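Side-chain contacts in neurotoxin (Clostridium botulinum, PDB 2QN0), which is the protease light chain of a botulinum neurotoxin, a zinc metalloprotease that probably cleaves SNARE proteins: residues I91-R96 and L225-E230; I3-F8 and R96-E101; R100-E105 and E360-K365; F37-N42 and V156-P161. All blocks are in the same frame, centred on the assembly; numbering follows the deposited sequence.

In the fold
Contact 1 joins helix 80-97 to helix 223-238, which presents His229 to the zinc ion. Contact 2 continues from its first helix, sharing Arg96, with its centre about 9 Å away; Lys95 NZ probably hydrogen-bonds Asn7 OD1 at 2.6 Å. Contact 3 lies about 10 Å from contact 1, centre to centre, and reaches the metal's second shell, where Glu360 OE1 is 2.7 Å from His229 ND1, a probable hydrogen bond. Contact 4, centred about 12 Å from contact 1, meets it through the Phe94 ring, against which both Ile39 and Ile158 pack. Contacts 3 and 4 do not touch; their nearest atoms are about 8 Å apart.

Contact 1 of 4, residues I91-R96 and L225-E230; sequences IKLFKR and LILMHE. With ZN (zinc ion), chain B.
The Phe94 ring receives Leu227 obliquely: methyl CD2 of Leu227 lies 3.8 Å from Phe94 CE1 and 4.0 Å from Phe94 CD1, and the two side chains cross at about a right angle. The other flat group, the His229 imidazole, is engaged at its edges. Its NE2 binds the zinc ion at 2.1 Å, and Glu230 CD sits in the ring plane at the rim. On the apolar side, the same Leu227 methyl also meets Leu93 CB at 4.0 Å, so one branch of one leucine carries the whole contact between the helices. Leu227 reaches across because its CG stands anti to the backbone N (chi1 175°), and it buries 66 of the 123 Å² involved. Helix 80-97 packs against helix 223-238, which bears the HExxH zinc-binding motif of this protease family. Leu227 precedes His229 by two residues and points to helix 80-97, while the histidine looks out on the metal; His233 and Glu269 are further ligands. A water completes the set, 2.1 Å from the zinc, and is hydrogen-bonded to Glu230 OE2 at 2.6 Å. The Glu230 chain bends at chi2 (-50°), which brings the carboxylate round to this water, and its other oxygen, OE1, is hydrogen-bonded to Thr170 OG1. Beyond the two helices, Leu93 also touches Pro196, Pro223 and Ile224.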
# COMPACT_ATOMS: atom_id res chain seq x y z
N ILE A 91 -13.03 -2.64 -2.32
CA ILE A 91 -13.94 -1.54 -2.01
C ILE A 91 -14.48 -1.66 -0.59
O ILE A 91 -14.50 -0.69 0.17
CB ILE A 91 -15.13 -1.50 -3.01
CG1 ILE A 91 -14.63 -1.11 -4.40
CG2 ILE A 91 -16.21 -0.54 -2.52
CD1 ILE A 91 -13.86 0.20 -4.43
N LYS A 92 -14.92 -2.86 -0.22
CA LYS A 92 -15.47 -3.07 1.11
C LYS A 92 -14.42 -2.77 2.18
O LYS A 92 -14.73 -2.17 3.21
CB LYS A 92 -15.99 -4.50 1.27
CG LYS A 92 -16.72 -4.74 2.59
CD LYS A 92 -17.39 -6.11 2.60
CE LYS A 92 -18.22 -6.30 3.86
NZ LYS A 92 -18.96 -7.60 3.82
N LEU A 93 -13.19 -3.19 1.93
CA LEU A 93 -12.13 -2.95 2.90
C LEU A 93 -11.86 -1.45 3.06
O LEU A 93 -11.62 -0.98 4.17
CB LEU A 93 -10.85 -3.69 2.48
CG LEU A 93 -11.02 -5.21 2.52
CD1 LEU A 93 -9.77 -5.89 1.99
CD2 LEU A 93 -11.32 -5.67 3.95
N PHE A 94 -11.90 -0.70 1.96
CA PHE A 94 -11.68 0.74 2.08
C PHE A 94 -12.79 1.38 2.90
O PHE A 94 -12.55 2.31 3.66
CB PHE A 94 -11.59 1.41 0.70
CG PHE A 94 -10.18 1.54 0.19
CD1 PHE A 94 -9.52 0.47 -0.39
CD2 PHE A 94 -9.49 2.75 0.35
CE1 PHE A 94 -8.20 0.58 -0.82
CE2 PHE A 94 -8.16 2.87 -0.08
CZ PHE A 94 -7.52 1.78 -0.66
N LYS A 95 -14.02 0.88 2.76
CA LYS A 95 -15.13 1.42 3.54
C LYS A 95 -14.89 1.17 5.03
O LYS A 95 -15.17 2.02 5.87
CB LYS A 95 -16.45 0.77 3.10
CG LYS A 95 -16.92 1.18 1.71
CD LYS A 95 -18.22 0.46 1.37
CE LYS A 95 -18.72 0.78 -0.02
NZ LYS A 95 -19.98 0.04 -0.31
N ARG A 96 -14.36 -0.01 5.36
CA ARG A 96 -14.10 -0.33 6.76
C ARG A 96 -12.95 0.53 7.27
O ARG A 96 -12.99 1.03 8.39
CB ARG A 96 -13.77 -1.82 6.92
CG ARG A 96 -13.48 -2.25 8.35
CD ARG A 96 -13.68 -3.75 8.52
NE ARG A 96 -12.96 -4.32 9.66
CZ ARG A 96 -13.14 -3.96 10.93
NH1 ARG A 96 -14.03 -3.04 11.25
NH2 ARG A 96 -12.42 -4.55 11.88
N LEU A 225 -5.96 -4.70 8.05
CA LEU A 225 -4.60 -4.41 8.52
C LEU A 225 -3.56 -4.84 7.49
O LEU A 225 -2.51 -4.23 7.37
CB LEU A 225 -4.33 -5.08 9.87
CG LEU A 225 -5.07 -4.47 11.07
CD1 LEU A 225 -4.32 -4.82 12.35
CD2 LEU A 225 -5.16 -2.96 10.94
N ILE A 226 -3.86 -5.91 6.76
CA ILE A 226 -2.96 -6.38 5.72
C ILE A 226 -2.87 -5.27 4.67
O ILE A 226 -1.78 -4.93 4.19
CB ILE A 226 -3.49 -7.68 5.07
CG1 ILE A 226 -3.56 -8.79 6.12
CG2 ILE A 226 -2.58 -8.09 3.92
CD1 ILE A 226 -4.12 -10.11 5.59
N LEU A 227 -4.02 -4.70 4.33
CA LEU A 227 -4.07 -3.63 3.34
C LEU A 227 -3.50 -2.31 3.89
O LEU A 227 -2.69 -1.66 3.23
CB LEU A 227 -5.51 -3.42 2.87
CG LEU A 227 -5.79 -2.25 1.91
CD1 LEU A 227 -4.92 -2.37 0.66
CD2 LEU A 227 -7.28 -2.25 1.53
N MET A 228 -3.91 -1.93 5.09
CA MET A 228 -3.43 -0.69 5.69
C MET A 228 -1.91 -0.72 5.86
O MET A 228 -1.25 0.31 5.75
CB MET A 228 -4.10 -0.43 7.04
CG MET A 228 -5.56 0.01 6.89
SD MET A 228 -6.38 0.31 8.46
CE MET A 228 -5.95 2.02 8.75
N HIS A 229 -1.36 -1.90 6.13
CA HIS A 229 0.09 -2.03 6.26
C HIS A 229 0.74 -1.57 4.96
O HIS A 229 1.71 -0.80 4.98
CB HIS A 229 0.47 -3.49 6.55
CG HIS A 229 1.95 -3.74 6.53
ND1 HIS A 229 2.69 -3.90 7.68
CD2 HIS A 229 2.82 -3.85 5.50
CE1 HIS A 229 3.96 -4.10 7.35
NE2 HIS A 229 4.06 -4.08 6.04
N GLU A 230 0.22 -2.03 3.82
CA GLU A 230 0.79 -1.62 2.54
C GLU A 230 0.51 -0.14 2.27
O GLU A 230 1.33 0.55 1.65
CB GLU A 230 0.22 -2.46 1.38
CG GLU A 230 0.58 -3.96 1.43
CD GLU A 230 2.07 -4.22 1.61
OE1 GLU A 230 2.90 -3.56 0.95
OE2 GLU A 230 2.42 -5.10 2.42
ZN ZN B . 5.56 -4.15 4.57
O HOH W 1 4.90 -5.40 3.04

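Contact 2 of 4, residues I3-F8 and R96-E101; sequences ITINNF and RINSRE
Asn98, in the type I turn from Ile97 to Arg100 that links helix 80-97 to helix 101-112, holds the extended N-terminal segment by Ile3. The evidence is a single side-chain-to-backbone hydrogen bond: Asn98 ND2 donates to Ile3 O at 3.1 Å, with an N-H...O angle of 148°. The bond is somewhat bent, and the donor stands above the carbonyl plane, 48° out of it, instead of addressing a lone pair. The amide's other arm meets carbon. Asn98 OD1 lies 3.0 Å from Ile3 CD1 and equally close to Ile3 CG1, unusually short for oxygen against carbon, so the detail of this approach is doubtful. The longer branch of Ile3 comes to the oxygen because CG1 occupies the crowded position between backbone N and carbonyl carbon (chi1 49°). Ile5 adds a looser touch, its CG1 4.4 Å from Asn98 ND2, and packs further on Ile91 and Lys95 of helix 80-97. Asn98 and Ile3 both also touch Glu104, so the second helix shares in the contact. Just before and within the turn, Arg96 O accepts from Ser99 N at 3.0 Å and from Ser99 OG at 2.6 Å, the hydroxyl lying in the carbonyl plane on a lone pair. With Arg100 as N-cap of the following helix, these features are those of a short alpha-alpha connection, in which a type I turn lies between the two helices and runs into the N-cap of the second.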
# COMPACT_ATOMS: atom_id res chain seq x y z
N ILE A 3 -14.71 11.75 3.02
CA ILE A 3 -14.47 10.98 1.81
C ILE A 3 -15.48 9.85 1.64
O ILE A 3 -15.95 9.25 2.61
CB ILE A 3 -13.04 10.38 1.80
CG1 ILE A 3 -12.77 9.68 3.13
CG2 ILE A 3 -12.01 11.47 1.53
CD1 ILE A 3 -11.36 9.13 3.25
N THR A 4 -15.83 9.58 0.39
CA THR A 4 -16.76 8.52 0.06
C THR A 4 -16.05 7.55 -0.87
O THR A 4 -15.27 7.95 -1.73
CB THR A 4 -18.01 9.07 -0.64
OG1 THR A 4 -17.62 9.83 -1.79
CG2 THR A 4 -18.80 9.96 0.30
N ILE A 5 -16.32 6.26 -0.69
CA ILE A 5 -15.71 5.23 -1.51
C ILE A 5 -16.68 4.86 -2.63
O ILE A 5 -17.86 4.65 -2.38
CB ILE A 5 -15.40 3.96 -0.67
CG1 ILE A 5 -14.54 4.34 0.54
CG2 ILE A 5 -14.69 2.93 -1.53
CD1 ILE A 5 -13.21 4.99 0.19
N ASN A 6 -16.18 4.82 -3.87
CA ASN A 6 -17.01 4.47 -5.02
C ASN A 6 -17.32 2.98 -5.07
O ASN A 6 -16.50 2.15 -4.66
CB ASN A 6 -16.32 4.88 -6.33
CG ASN A 6 -16.19 6.38 -6.47
OD1 ASN A 6 -17.07 7.14 -6.08
ND2 ASN A 6 -15.08 6.82 -7.07
N ASN A 7 -18.50 2.64 -5.58
CA ASN A 7 -18.91 1.24 -5.71
C ASN A 7 -18.89 0.86 -7.19
O ASN A 7 -19.28 1.65 -8.05
CB ASN A 7 -20.32 1.05 -5.15
CG ASN A 7 -20.37 1.19 -3.65
OD1 ASN A 7 -19.84 0.35 -2.92
ND2 ASN A 7 -21.01 2.26 -3.17
N PHE A 8 -18.45 -0.36 -7.47
CA PHE A 8 -18.36 -0.83 -8.85
C PHE A 8 -18.66 -2.30 -9.03
O PHE A 8 -18.59 -3.09 -8.08
CB PHE A 8 -16.95 -0.63 -9.40
CG PHE A 8 -16.46 0.78 -9.37
CD1 PHE A 8 -16.92 1.71 -10.29
CD2 PHE A 8 -15.48 1.17 -8.46
CE1 PHE A 8 -16.43 3.01 -10.30
CE2 PHE A 8 -14.98 2.47 -8.46
CZ PHE A 8 -15.45 3.39 -9.38
N ARG A 96 -14.36 -0.01 5.36
CA ARG A 96 -14.10 -0.33 6.76
C ARG A 96 -12.95 0.53 7.27
O ARG A 96 -12.99 1.03 8.39
CB ARG A 96 -13.77 -1.82 6.92
CG ARG A 96 -13.48 -2.25 8.35
CD ARG A 96 -13.68 -3.75 8.52
NE ARG A 96 -12.96 -4.32 9.66
CZ ARG A 96 -13.14 -3.96 10.93
NH1 ARG A 96 -14.03 -3.04 11.25
NH2 ARG A 96 -12.42 -4.55 11.88
N ILE A 97 -11.93 0.72 6.45
CA ILE A 97 -10.80 1.55 6.84
C ILE A 97 -11.33 2.97 7.10
O ILE A 97 -10.95 3.62 8.08
CB ILE A 97 -9.73 1.59 5.73
CG1 ILE A 97 -9.05 0.22 5.62
CG2 ILE A 97 -8.69 2.68 6.03
CD1 ILE A 97 -8.13 0.07 4.41
N ASN A 98 -12.23 3.41 6.23
CA ASN A 98 -12.82 4.74 6.30
C ASN A 98 -13.78 4.93 7.47
O ASN A 98 -14.23 6.05 7.73
CB ASN A 98 -13.55 5.03 4.98
CG ASN A 98 -13.81 6.51 4.76
OD1 ASN A 98 -12.97 7.35 5.07
ND2 ASN A 98 -14.97 6.82 4.20
N SER A 99 -14.10 3.86 8.19
CA SER A 99 -15.03 3.94 9.31
C SER A 99 -14.42 4.54 10.59
O SER A 99 -15.16 4.88 11.51
CB SER A 99 -15.63 2.56 9.62
OG SER A 99 -14.68 1.69 10.23
N ARG A 100 -13.09 4.65 10.65
CA ARG A 100 -12.42 5.25 11.81
C ARG A 100 -11.69 6.49 11.32
O ARG A 100 -11.22 6.54 10.19
CB ARG A 100 -11.42 4.28 12.44
CG ARG A 100 -11.98 2.93 12.83
CD ARG A 100 -13.24 3.04 13.64
NE ARG A 100 -13.92 1.75 13.77
CZ ARG A 100 -13.61 0.82 14.65
NH1 ARG A 100 -12.62 1.02 15.52
NH2 ARG A 100 -14.29 -0.32 14.67
N GLU A 101 -11.57 7.49 12.19
CA GLU A 101 -10.92 8.74 11.81
C GLU A 101 -9.51 8.60 11.24
O GLU A 101 -9.17 9.28 10.27
CB GLU A 101 -10.89 9.70 13.00
CG GLU A 101 -12.27 10.05 13.54
CD GLU A 101 -12.25 11.23 14.49
OE1 GLU A 101 -11.44 11.21 15.44
OE2 GLU A 101 -13.04 12.17 14.29

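Contact 3 of 4, residues R100-E105 and E360-K365; sequences REIGEE and EFNYAK
This is a small, largely apolar helix-to-helix contact near the front of helix 101-112: Ile102 meets Asn362 and Tyr363 of helix 360-366, beside the zinc-bearing helix 223-238 of the metalloprotease fold. It buries 118 Å² in all, 62 Å² of it on Ile102, and the closest CA atoms, those of Ile102 and Tyr363, are 8.0 Å apart. The reach is made by an outstretched isoleucine. Its CG1 is anti to the backbone N (chi1 -166°), and CD1 continues the line, so the terminal methyl leads. Ile102 CD1 comes to the edge of the Tyr363 ring, in its plane, 3.7 Å from Tyr363 CE1, with Ile102 CG1 4.0 Å from the same ring carbon. Tyr363 also packs on Leu225 and Met228 of helix 223-238, and its hydroxyl hydrogen-bonds Asn232 OD1, so the ring bridges three helices; its side chain is about 11 Å from the zinc ion. Another polar tie of helix 360-366 comes from Glu360, whose OE2 forms a salt bridge with Arg372 NE and a hydrogen bond with Asn371 ND2. On the other helix, Arg100 serves as N-cap, and its carbonyl starts the helical bonding by accepting from Glu104 N at 3.0 Å. The remaining touch is to an amide already engaged elsewhere: Asn362 ND2 donates to Ile357 O, while Ile102 CD1 rests 3.8 Å from that same nitrogen.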
# COMPACT_ATOMS: atom_id res chain seq x y z
N ARG A 100 -13.09 4.65 10.65
CA ARG A 100 -12.42 5.25 11.81
C ARG A 100 -11.69 6.49 11.32
O ARG A 100 -11.22 6.54 10.19
CB ARG A 100 -11.42 4.28 12.44
CG ARG A 100 -11.98 2.93 12.83
CD ARG A 100 -13.24 3.04 13.64
NE ARG A 100 -13.92 1.75 13.77
CZ ARG A 100 -13.61 0.82 14.65
NH1 ARG A 100 -12.62 1.02 15.52
NH2 ARG A 100 -14.29 -0.32 14.67
N GLU A 101 -11.57 7.49 12.19
CA GLU A 101 -10.92 8.74 11.81
C GLU A 101 -9.51 8.60 11.24
O GLU A 101 -9.17 9.28 10.27
CB GLU A 101 -10.89 9.70 13.00
CG GLU A 101 -12.27 10.05 13.54
CD GLU A 101 -12.25 11.23 14.49
OE1 GLU A 101 -11.44 11.21 15.44
OE2 GLU A 101 -13.04 12.17 14.29
N ILE A 102 -8.69 7.75 11.84
CA ILE A 102 -7.32 7.61 11.34
C ILE A 102 -7.31 7.03 9.93
O ILE A 102 -6.50 7.42 9.10
CB ILE A 102 -6.45 6.75 12.29
CG1 ILE A 102 -4.98 6.92 11.92
CG2 ILE A 102 -6.86 5.28 12.22
CD1 ILE A 102 -4.01 6.38 12.97
N GLY A 103 -8.24 6.11 9.66
CA GLY A 103 -8.32 5.51 8.34
C GLY A 103 -8.83 6.52 7.33
O GLY A 103 -8.41 6.53 6.17
N GLU A 104 -9.77 7.37 7.75
CA GLU A 104 -10.30 8.39 6.85
C GLU A 104 -9.17 9.35 6.47
O GLU A 104 -9.06 9.77 5.32
CB GLU A 104 -11.43 9.16 7.54
CG GLU A 104 -12.10 10.18 6.63
CD GLU A 104 -13.16 10.99 7.34
OE1 GLU A 104 -14.01 10.39 8.03
OE2 GLU A 104 -13.15 12.23 7.20
N GLU A 105 -8.32 9.68 7.45
CA GLU A 105 -7.20 10.59 7.19
C GLU A 105 -6.17 9.93 6.28
O GLU A 105 -5.61 10.57 5.39
CB GLU A 105 -6.55 11.00 8.52
CG GLU A 105 -5.42 12.03 8.38
CD GLU A 105 -5.87 13.33 7.73
OE1 GLU A 105 -7.02 13.76 7.98
OE2 GLU A 105 -5.07 13.93 6.99
N GLU A 360 0.71 -0.08 11.40
CA GLU A 360 -0.14 -1.26 11.58
C GLU A 360 -0.44 -1.49 13.06
O GLU A 360 -1.58 -1.75 13.45
CB GLU A 360 0.57 -2.49 11.01
CG GLU A 360 -0.27 -3.77 11.07
CD GLU A 360 0.54 -5.00 10.69
OE1 GLU A 360 1.36 -4.90 9.75
OE2 GLU A 360 0.34 -6.06 11.32
N PHE A 361 0.61 -1.40 13.87
CA PHE A 361 0.51 -1.60 15.31
C PHE A 361 -0.53 -0.67 15.94
O PHE A 361 -1.32 -1.08 16.79
CB PHE A 361 1.88 -1.34 15.95
CG PHE A 361 1.95 -1.71 17.41
CD1 PHE A 361 2.20 -3.03 17.79
CD2 PHE A 361 1.76 -0.75 18.39
CE1 PHE A 361 2.26 -3.38 19.13
CE2 PHE A 361 1.82 -1.10 19.74
CZ PHE A 361 2.07 -2.41 20.11
N ASN A 362 -0.52 0.60 15.52
CA ASN A 362 -1.46 1.57 16.05
C ASN A 362 -2.86 1.29 15.53
O ASN A 362 -3.84 1.41 16.28
CB ASN A 362 -1.01 2.99 15.66
CG ASN A 362 -1.72 4.07 16.44
OD1 ASN A 362 -2.13 3.86 17.59
ND2 ASN A 362 -1.85 5.26 15.84
N TYR A 363 -2.98 0.89 14.27
CA TYR A 363 -4.30 0.59 13.72
C TYR A 363 -4.97 -0.56 14.48
O TYR A 363 -6.17 -0.51 14.73
CB TYR A 363 -4.21 0.21 12.23
CG TYR A 363 -3.56 1.25 11.34
CD1 TYR A 363 -3.67 2.61 11.62
CD2 TYR A 363 -2.85 0.86 10.21
CE1 TYR A 363 -3.09 3.57 10.78
CE2 TYR A 363 -2.27 1.81 9.37
CZ TYR A 363 -2.39 3.16 9.66
OH TYR A 363 -1.81 4.09 8.83
N ALA A 364 -4.20 -1.58 14.84
CA ALA A 364 -4.76 -2.72 15.56
C ALA A 364 -5.46 -2.26 16.84
O ALA A 364 -6.53 -2.77 17.18
CB ALA A 364 -3.66 -3.73 15.90
N LYS A 365 -4.87 -1.30 17.53
CA LYS A 365 -5.46 -0.78 18.76
C LYS A 365 -6.69 0.07 18.45
O LYS A 365 -7.73 -0.08 19.08
CB LYS A 365 -4.44 0.08 19.52
CG LYS A 365 -3.25 -0.71 20.05
CD LYS A 365 -2.29 0.19 20.83
CE LYS A 365 -1.65 1.24 19.94
NZ LYS A 365 -0.69 2.10 20.69

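Contact 4 of 4, residues F37-N42 and V156-P161; sequences FRITGN and VIITGP
Asn42 and Val156 are joined through backbone atoms, and Ile39 meets Ile158 with the end of its side chain, beside a classic beta bulge in the mixed sheet. The bulge is formed by Ile39 and Thr40, both opposite Ile43, and the chain turns a corner at 39 between strand 34-38 and strand 43-46; the latter runs parallel to strand 156-159. Asn42 buries 33 Å² here, yet its amide takes no part and only the main chain meets the other segment. What it offers is its carbonyl: Val156 N approaches Asn42 O at 3.4 Å, a nearly straight but weak hydrogen bond (168°); the CA atoms of Asn42 and Val156 are 6.7 Å apart. Val156 contributes 27 Å², and its side chain also packs on Leu110 of helix 101-112. The same area is buried on Ile39, whose CG1 lies anti to the carbonyl carbon (chi1 -62°) and carries the methyl to strand 156-159. There it meets Ile158 tip to tip, CD1 to CD1 at 3.9 Å, the two side chains running nearly perpendicular. Gly41 takes a positive phi of 49°, a conformation that favours glycine. Within 37-42, Arg38 NH1 donates to Gly41 O at 2.8 Å; the acceptor lies in the guanidinium plane, whereas NH1 stands above the plane of the carbonyl.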
# COMPACT_ATOMS: atom_id res chain seq x y z
N PHE A 37 -10.45 1.15 -11.98
CA PHE A 37 -11.55 1.80 -11.27
C PHE A 37 -11.03 2.76 -10.20
O PHE A 37 -10.13 2.41 -9.44
CB PHE A 37 -12.42 0.73 -10.61
CG PHE A 37 -12.84 -0.37 -11.54
CD1 PHE A 37 -14.12 -0.36 -12.10
CD2 PHE A 37 -11.96 -1.38 -11.89
CE1 PHE A 37 -14.50 -1.36 -13.00
CE2 PHE A 37 -12.33 -2.38 -12.79
CZ PHE A 37 -13.61 -2.37 -13.34
N ARG A 38 -11.61 3.95 -10.13
CA ARG A 38 -11.18 4.95 -9.15
C ARG A 38 -11.91 4.73 -7.82
O ARG A 38 -13.12 4.95 -7.72
CB ARG A 38 -11.47 6.37 -9.66
CG ARG A 38 -10.88 7.49 -8.80
CD ARG A 38 -11.62 8.82 -9.01
NE ARG A 38 -11.56 9.30 -10.39
CZ ARG A 38 -10.55 10.02 -10.90
NH1 ARG A 38 -9.51 10.34 -10.14
NH2 ARG A 38 -10.59 10.41 -12.17
N ILE A 39 -11.17 4.29 -6.80
CA ILE A 39 -11.75 4.06 -5.48
C ILE A 39 -12.20 5.41 -4.92
O ILE A 39 -13.34 5.57 -4.48
CB ILE A 39 -10.71 3.42 -4.52
CG1 ILE A 39 -10.29 2.05 -5.07
CG2 ILE A 39 -11.30 3.29 -3.12
CD1 ILE A 39 -9.26 1.33 -4.22
N THR A 40 -11.29 6.37 -4.94
CA THR A 40 -11.57 7.73 -4.49
C THR A 40 -10.36 8.59 -4.81
O THR A 40 -9.22 8.13 -4.71
CB THR A 40 -11.88 7.79 -2.97
OG1 THR A 40 -12.27 9.12 -2.62
CG2 THR A 40 -10.66 7.39 -2.15
N GLY A 41 -10.60 9.83 -5.23
CA GLY A 41 -9.49 10.70 -5.56
C GLY A 41 -8.46 10.08 -6.49
O GLY A 41 -8.81 9.55 -7.55
N ASN A 42 -7.20 10.12 -6.08
CA ASN A 42 -6.12 9.59 -6.90
C ASN A 42 -5.72 8.15 -6.58
O ASN A 42 -4.60 7.73 -6.88
CB ASN A 42 -4.91 10.52 -6.79
CG ASN A 42 -5.23 11.95 -7.22
OD1 ASN A 42 -4.80 12.91 -6.58
ND2 ASN A 42 -5.98 12.09 -8.30
N VAL A 156 -1.71 6.17 -6.12
CA VAL A 156 -1.64 4.78 -5.70
C VAL A 156 -2.50 3.91 -6.61
O VAL A 156 -3.65 4.25 -6.90
CB VAL A 156 -2.17 4.60 -4.26
CG1 VAL A 156 -2.10 3.11 -3.87
CG2 VAL A 156 -1.35 5.44 -3.28
N ILE A 157 -1.93 2.80 -7.06
CA ILE A 157 -2.68 1.85 -7.87
C ILE A 157 -2.64 0.52 -7.13
O ILE A 157 -1.57 -0.02 -6.87
CB ILE A 157 -2.06 1.62 -9.27
CG1 ILE A 157 -2.07 2.91 -10.08
CG2 ILE A 157 -2.86 0.54 -10.01
CD1 ILE A 157 -1.45 2.77 -11.46
N ILE A 158 -3.81 0.01 -6.76
CA ILE A 158 -3.88 -1.28 -6.08
C ILE A 158 -4.15 -2.33 -7.15
O ILE A 158 -5.05 -2.17 -7.97
CB ILE A 158 -5.02 -1.30 -5.05
CG1 ILE A 158 -4.71 -0.30 -3.94
CG2 ILE A 158 -5.19 -2.72 -4.50
CD1 ILE A 158 -5.84 -0.09 -2.98
N THR A 159 -3.35 -3.40 -7.16
CA THR A 159 -3.53 -4.47 -8.12
C THR A 159 -3.64 -5.79 -7.37
O THR A 159 -3.46 -5.83 -6.15
CB THR A 159 -2.33 -4.63 -9.09
OG1 THR A 159 -1.23 -5.24 -8.39
CG2 THR A 159 -1.89 -3.29 -9.63
N GLY A 160 -3.94 -6.85 -8.11
CA GLY A 160 -4.02 -8.16 -7.51
C GLY A 160 -2.59 -8.60 -7.22
O GLY A 160 -1.64 -7.90 -7.60
N PRO A 161 -2.40 -9.76 -6.58
CA PRO A 161 -1.08 -10.29 -6.23
C PRO A 161 -0.14 -10.55 -7.40
O PRO A 161 -0.56 -10.68 -8.55
CB PRO A 161 -1.41 -11.59 -5.50
CG PRO A 161 -2.79 -11.39 -5.00
CD PRO A 161 -3.46 -10.68 -6.14